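Local coordinates for salicylic acid-binding protein 2 (PDB 1XKL) that hydrolyses methyl salicylate to salicylic acid and methanol, as part of the signalling that activates systemic acquired resistance in tobacco, at residues A[13-18]-A[174-179]; A[74-79]-A[100-105]. All coordinates share one frame; numbering follows the deposited sequence.

Contact 1. Residues A[13-18]-A[174-179]. With STH (2-amino-4H-1,3-benzoxathiin-4-ol), chain E.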
loop_
_atom_site.group_PDB
_atom_site.type_symbol
_atom_site.label_atom_id
_atom_site.label_comp_id
_atom_site.label_asym_id
_atom_site.label_seq_id
_atom_site.Cartn_x
_atom_site.Cartn_y
_atom_site.Cartn_z
ATOM N N ALA A 13 -3.892 -16.575 -24.527
ATOM C CA ALA A 13 -4.200 -16.257 -23.141
ATOM C C ALA A 13 -3.164 -15.385 -22.451
ATOM O O ALA A 13 -1.954 -15.555 -22.634
ATOM C CB ALA A 13 -4.395 -17.544 -22.354
ATOM N N CYS A 14 -3.659 -14.456 -21.641
ATOM C CA CYS A 14 -2.808 -13.543 -20.892
ATOM C C CYS A 14 -2.129 -12.505 -21.782
ATOM O O CYS A 14 -1.360 -11.685 -21.284
ATOM C CB CYS A 14 -1.745 -14.322 -20.109
ATOM S SG CYS A 14 -2.382 -15.506 -18.877
ATOM N N HIS A 15 -2.401 -12.539 -23.086
ATOM C CA HIS A 15 -1.798 -11.574 -24.010
ATOM C C HIS A 15 -2.831 -10.621 -24.601
ATOM O O HIS A 15 -3.959 -10.551 -24.115
ATOM C CB HIS A 15 -1.040 -12.303 -25.128
ATOM C CG HIS A 15 0.228 -12.954 -24.664
ATOM N ND1 HIS A 15 0.244 -13.986 -23.749
ATOM C CD2 HIS A 15 1.526 -12.680 -24.944
ATOM C CE1 HIS A 15 1.496 -14.316 -23.482
ATOM N NE2 HIS A 15 2.293 -13.538 -24.195
ATOM N N GLY A 16 -2.442 -9.875 -25.633
ATOM C CA GLY A 16 -3.360 -8.928 -26.258
ATOM C C GLY A 16 -2.948 -8.541 -27.673
ATOM O O GLY A 16 -1.968 -9.061 -28.198
ATOM N N GLY A 17 -3.690 -7.628 -28.295
ATOM C CA GLY A 17 -3.352 -7.207 -29.646
ATOM C C GLY A 17 -1.905 -6.766 -29.761
ATOM O O GLY A 17 -1.274 -6.911 -30.809
ATOM N N TRP A 18 -1.370 -6.232 -28.670
ATOM C CA TRP A 18 0.004 -5.765 -28.658
ATOM C C TRP A 18 1.023 -6.823 -29.091
ATOM O O TRP A 18 2.062 -6.483 -29.653
ATOM C CB TRP A 18 0.382 -5.273 -27.266
ATOM C CG TRP A 18 0.266 -6.313 -26.194
ATOM C CD1 TRP A 18 -0.803 -6.525 -25.367
ATOM C CD2 TRP A 18 1.275 -7.246 -25.791
ATOM N NE1 TRP A 18 -0.516 -7.528 -24.467
ATOM C CE2 TRP A 18 0.752 -7.987 -24.705
ATOM C CE3 TRP A 18 2.570 -7.528 -26.239
ATOM C CZ2 TRP A 18 1.482 -8.988 -24.058
ATOM C CZ3 TRP A 18 3.300 -8.525 -25.600
ATOM C CH2 TRP A 18 2.752 -9.244 -24.517
ATOM N N SER A 174 5.426 -6.806 -18.564
ATOM C CA SER A 174 4.701 -5.617 -18.133
ATOM C C SER A 174 3.291 -5.532 -18.708
ATOM O O SER A 174 2.546 -4.618 -18.371
ATOM C CB SER A 174 5.463 -4.357 -18.532
ATOM O OG SER A 174 5.424 -4.192 -19.936
ATOM N N LEU A 175 2.911 -6.473 -19.569
ATOM C CA LEU A 175 1.579 -6.417 -20.165
ATOM C C LEU A 175 0.686 -7.627 -19.946
ATOM O O LEU A 175 -0.525 -7.541 -20.154
ATOM C CB LEU A 175 1.694 -6.163 -21.665
ATOM C CG LEU A 175 2.236 -4.790 -22.073
ATOM C CD1 LEU A 175 2.471 -4.752 -23.584
ATOM C CD2 LEU A 175 1.242 -3.720 -21.657
ATOM N N VAL A 176 1.264 -8.754 -19.540
ATOM C CA VAL A 176 0.459 -9.953 -19.327
ATOM C C VAL A 176 -0.599 -9.762 -18.255
ATOM O O VAL A 176 -0.357 -9.130 -17.235
ATOM C CB VAL A 176 1.321 -11.183 -18.939
ATOM C CG1 VAL A 176 2.148 -11.628 -20.132
ATOM C CG2 VAL A 176 2.203 -10.868 -17.747
ATOM N N ARG A 177 -1.782 -10.308 -18.502
ATOM C CA ARG A 177 -2.869 -10.209 -17.550
ATOM C C ARG A 177 -3.465 -11.591 -17.326
ATOM O O ARG A 177 -3.245 -12.513 -18.118
ATOM C CB ARG A 177 -3.947 -9.256 -18.075
ATOM C CG ARG A 177 -3.491 -7.801 -18.237
ATOM C CD ARG A 177 -4.569 -6.978 -18.928
ATOM N NE ARG A 177 -5.787 -6.912 -18.126
ATOM C CZ ARG A 177 -6.943 -6.420 -18.557
ATOM N NH1 ARG A 177 -7.052 -5.949 -19.789
ATOM N NH2 ARG A 177 -7.998 -6.398 -17.754
ATOM N N PRO A 178 -4.226 -11.761 -16.237
ATOM C CA PRO A 178 -4.821 -13.077 -15.993
ATOM C C PRO A 178 -5.907 -13.416 -17.005
ATOM O O PRO A 178 -6.603 -12.531 -17.492
ATOM C CB PRO A 178 -5.370 -12.955 -14.569
ATOM C CG PRO A 178 -5.653 -11.474 -14.429
ATOM C CD PRO A 178 -4.469 -10.837 -15.114
ATOM N N SER A 179 -6.027 -14.689 -17.364
ATOM C CA SER A 179 -7.086 -15.080 -18.280
ATOM C C SER A 179 -7.680 -16.393 -17.776
ATOM O O SER A 179 -7.779 -16.595 -16.563
ATOM C CB SER A 179 -6.580 -15.196 -19.734
ATOM O OG SER A 179 -5.859 -16.383 -19.988
HETATM C C8 STH E . -2.699 -20.598 -23.710
HETATM O O8 STH E . -3.959 -21.000 -23.391
HETATM C C1 STH E . -1.499 -21.398 -23.330
HETATM C C2 STH E . -0.147 -20.909 -23.696
HETATM C C3 STH E . 0.997 -21.675 -23.331
HETATM C C4 STH E . 0.847 -22.892 -22.595
HETATM C C5 STH E . -0.451 -23.366 -22.232
HETATM C C6 STH E . -1.602 -22.629 -22.580
HETATM C C7 STH E . -1.085 -19.141 -25.087
HETATM O O2 STH E . 0.037 -19.711 -24.434
HETATM N N7 STH E . -0.854 -17.778 -25.212
HETATM S S7 STH E . -2.538 -19.407 -24.436
HETATM O O HOH W 1 -2.309 -8.211 -22.069
#
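Ala-13 meets the bound benzoxathiin (STH) directly: its N lies 3.1 Å from the ligand's S7, and its small methyl fits between that sulfur and the hydroxyl of Ser-179, CB to OG being 3.0 Å. Behind Ala-13, His-15 steadies the turn, because its ND1 donates a nearly straight hydrogen bond of 2.9 Å to Ala-13 O, which lies in the ring plane, while NE2 is hydrogen-bonded to Tyr-161. Cys-14 takes a left-handed backbone conformation (phi 71°) and presents its carbonyl to the other segment. There Arg-177 N donates to Cys-14 O at 3.1 Å, from above the carbonyl plane, and the CA-H of Val-176 meets the same oxygen. In return Cys-14 CA lies 3.0 Å from Arg-177 O in a CA-H...O contact; this buried oxygen has no hydrogen-bond partner. Cys-14 SG, anti to the carbonyl carbon (chi1 -61°), lies alongside Arg-177 O at 3.2 Å. The guanidinium of Arg-177 turns away to the carbonyls of Gly-43 and Asp-45.

Farther along, Trp-18 holds CG in the crowded position between its backbone N and carbonyl carbon (chi1 60°), laying the indole beneath Leu-175. Leu-175 CD1 sits over the five-membered ring of Trp-18, 3.7 Å from its centroid, in a CH-pi contact. At the ring edge NE1 donates to a water that in turn donates to Leu-175 O. Leu-175 also packs on Leu-175 of the second subunit. The loop carrying Ala-13, beside catalytic Ser-81, is in the place where alpha/beta hydrolases form the oxyanion hole, to which Ala-13 N probably contributes.

Contact 2. Residues A[74-79]-A[100-105]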
loop_
_atom_site.group_PDB
_atom_site.type_symbol
_atom_site.label_atom_id
_atom_site.label_comp_id
_atom_site.label_asym_id
_atom_site.label_seq_id
_atom_site.Cartn_x
_atom_site.Cartn_y
_atom_site.Cartn_z
ATOM N N LYS A 74 -14.414 -10.734 -47.023
ATOM C CA LYS A 74 -13.971 -11.896 -46.271
ATOM C C LYS A 74 -12.646 -11.608 -45.571
ATOM O O LYS A 74 -11.941 -10.665 -45.927
ATOM C CB LYS A 74 -13.843 -13.096 -47.214
ATOM C CG LYS A 74 -15.141 -13.410 -47.957
ATOM C CD LYS A 74 -14.965 -14.509 -48.992
ATOM C CE LYS A 74 -14.655 -15.852 -48.338
ATOM N NZ LYS A 74 -14.442 -16.927 -49.365
ATOM N N VAL A 75 -12.308 -12.410 -44.566
ATOM C CA VAL A 75 -11.065 -12.198 -43.841
ATOM C C VAL A 75 -10.275 -13.484 -43.656
ATOM O O VAL A 75 -10.741 -14.573 -43.980
ATOM C CB VAL A 75 -11.318 -11.605 -42.434
ATOM C CG1 VAL A 75 -12.219 -10.394 -42.525
ATOM C CG2 VAL A 75 -11.921 -12.666 -41.524
ATOM N N ILE A 76 -9.065 -13.334 -43.133
ATOM C CA ILE A 76 -8.191 -14.455 -42.849
ATOM C C ILE A 76 -7.958 -14.392 -41.348
ATOM O O ILE A 76 -7.372 -13.426 -40.839
ATOM C CB ILE A 76 -6.838 -14.315 -43.579
ATOM C CG1 ILE A 76 -7.070 -14.287 -45.090
ATOM C CG2 ILE A 76 -5.914 -15.465 -43.204
ATOM C CD1 ILE A 76 -5.878 -13.817 -45.887
ATOM N N LEU A 77 -8.439 -15.410 -40.640
ATOM C CA LEU A 77 -8.294 -15.470 -39.189
ATOM C C LEU A 77 -6.987 -16.127 -38.791
ATOM O O LEU A 77 -6.616 -17.181 -39.319
ATOM C CB LEU A 77 -9.461 -16.245 -38.561
ATOM C CG LEU A 77 -10.810 -15.533 -38.468
ATOM C CD1 LEU A 77 -11.872 -16.479 -37.938
ATOM C CD2 LEU A 77 -10.663 -14.338 -37.528
ATOM N N VAL A 78 -6.275 -15.496 -37.871
ATOM C CA VAL A 78 -5.024 -16.049 -37.391
ATOM C C VAL A 78 -5.123 -16.092 -35.871
ATOM O O VAL A 78 -5.193 -15.055 -35.208
ATOM C CB VAL A 78 -3.820 -15.198 -37.851
ATOM C CG1 VAL A 78 -2.509 -15.838 -37.385
ATOM C CG2 VAL A 78 -3.831 -15.093 -39.378
ATOM N N GLY A 79 -5.169 -17.308 -35.338
ATOM C CA GLY A 79 -5.281 -17.497 -33.909
ATOM C C GLY A 79 -4.025 -18.076 -33.308
ATOM O O GLY A 79 -3.485 -19.076 -33.780
ATOM N N ALA A 100 -9.783 -18.654 -44.761
ATOM C CA ALA A 100 -9.118 -19.747 -44.091
ATOM C C ALA A 100 -8.827 -19.352 -42.659
ATOM O O ALA A 100 -8.753 -18.164 -42.332
ATOM C CB ALA A 100 -7.821 -20.087 -44.809
ATOM N N ALA A 101 -8.661 -20.359 -41.813
ATOM C CA ALA A 101 -8.360 -20.146 -40.411
ATOM C C ALA A 101 -6.963 -20.684 -40.162
ATOM O O ALA A 101 -6.672 -21.842 -40.454
ATOM C CB ALA A 101 -9.381 -20.881 -39.537
ATOM N N VAL A 102 -6.097 -19.838 -39.626
ATOM C CA VAL A 102 -4.724 -20.228 -39.356
ATOM C C VAL A 102 -4.501 -20.384 -37.855
ATOM O O VAL A 102 -4.789 -19.469 -37.071
ATOM C CB VAL A 102 -3.735 -19.169 -39.912
ATOM C CG1 VAL A 102 -2.302 -19.640 -39.737
ATOM C CG2 VAL A 102 -4.034 -18.919 -41.382
ATOM N N PHE A 103 -3.995 -21.551 -37.466
ATOM C CA PHE A 103 -3.722 -21.853 -36.071
ATOM C C PHE A 103 -2.224 -21.870 -35.827
ATOM O O PHE A 103 -1.533 -22.825 -36.179
ATOM C CB PHE A 103 -4.353 -23.207 -35.680
ATOM C CG PHE A 103 -5.860 -23.231 -35.792
ATOM C CD1 PHE A 103 -6.478 -23.406 -37.026
ATOM C CD2 PHE A 103 -6.658 -23.032 -34.665
ATOM C CE1 PHE A 103 -7.867 -23.377 -37.135
ATOM C CE2 PHE A 103 -8.044 -23.001 -34.765
ATOM C CZ PHE A 103 -8.649 -23.171 -35.998
ATOM N N LEU A 104 -1.726 -20.790 -35.236
ATOM C CA LEU A 104 -0.302 -20.656 -34.946
ATOM C C LEU A 104 -0.030 -21.202 -33.553
ATOM O O LEU A 104 -0.423 -20.590 -32.559
ATOM C CB LEU A 104 0.104 -19.177 -35.014
ATOM C CG LEU A 104 1.523 -18.830 -34.585
ATOM C CD1 LEU A 104 2.538 -19.461 -35.551
ATOM C CD2 LEU A 104 1.670 -17.306 -34.577
ATOM N N ALA A 105 0.636 -22.355 -33.491
ATOM C CA ALA A 105 0.958 -23.003 -32.228
ATOM C C ALA A 105 -0.220 -22.782 -31.282
ATOM O O ALA A 105 -0.052 -22.389 -30.132
ATOM C CB ALA A 105 2.228 -22.408 -31.643
#
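Strands 75-80 and 98-104 are parallel neighbours in the central sheet of the alpha/beta-hydrolase fold, joined through helix 83-93 in a beta-alpha-beta crossover; over these segments the strand axes are inclined at 18°, 4.7 Å apart at closest approach. Val-102 shows how the pair packs. Val-102 CB lies 3.6 Å from Leu-77 O. Val-78 and Val-102 stand side by side, pointing the same way, with Val-78 CG2 4.1 Å from Val-102 CB. With CG1 anti to the backbone N (chi1 -175°), Val-102 CG2 is set beside that N and points back along the strand, toward the level of Ile-76, where it lies 4.3 Å from Ile-76 CG2; it is 3.7 Å from Leu-77 O. Beta-branched residues, short and stiff, suit this surface: Ile-76 and Val-102 pack on Ile-255 of helix 245-258, Val-78 on Leu-9 of strand 6-10. Leu-77, Ala-101 and Phe-103 use the other face, packing on helix 83-93, where the small Ala-101 lets Met-91 come close.

The backbones are joined by a ladder of four bonds, the first of them the longest. Leu-77 N donates to Ala-100 O at 3.2 Å, then Leu-77 O receives Val-102 N at 2.7 Å, in the carbonyl plane. Gly-79 opens the Gly-x-Ser-x-Gly nucleophile elbow around catalytic Ser-81, where a residue without a side chain fits the tight turn ahead. Its N donates almost straight to Val-102 O, and Gly-79 O accepts Leu-104 N at 2.9 Å, nearly along the C=O axis.

The two contacts lie on opposite sides of the chain's centre, their centres 19 Å apart and their nearest atoms about 9 Å apart. Along the chain, 13-18 comes first, both strands of contact 2 follow, and 174-179 comes last. Strand 6-10, which leads into 13-18, is the sheet neighbour of strand 75-80, so contact 1 begins just beyond the same sheet that contact 2 builds. Segment 174-179 belongs to the chain inserted between strands 98-104 and 202-207. Contact 2 thus forms core sheet leading to the nucleophile, whereas contact 1 joins a core loop to this insertion beside the ligand; both come near the catalytic residues, Ala-13 near Ser-81 and Leu-104 near His-238 and Asp-210.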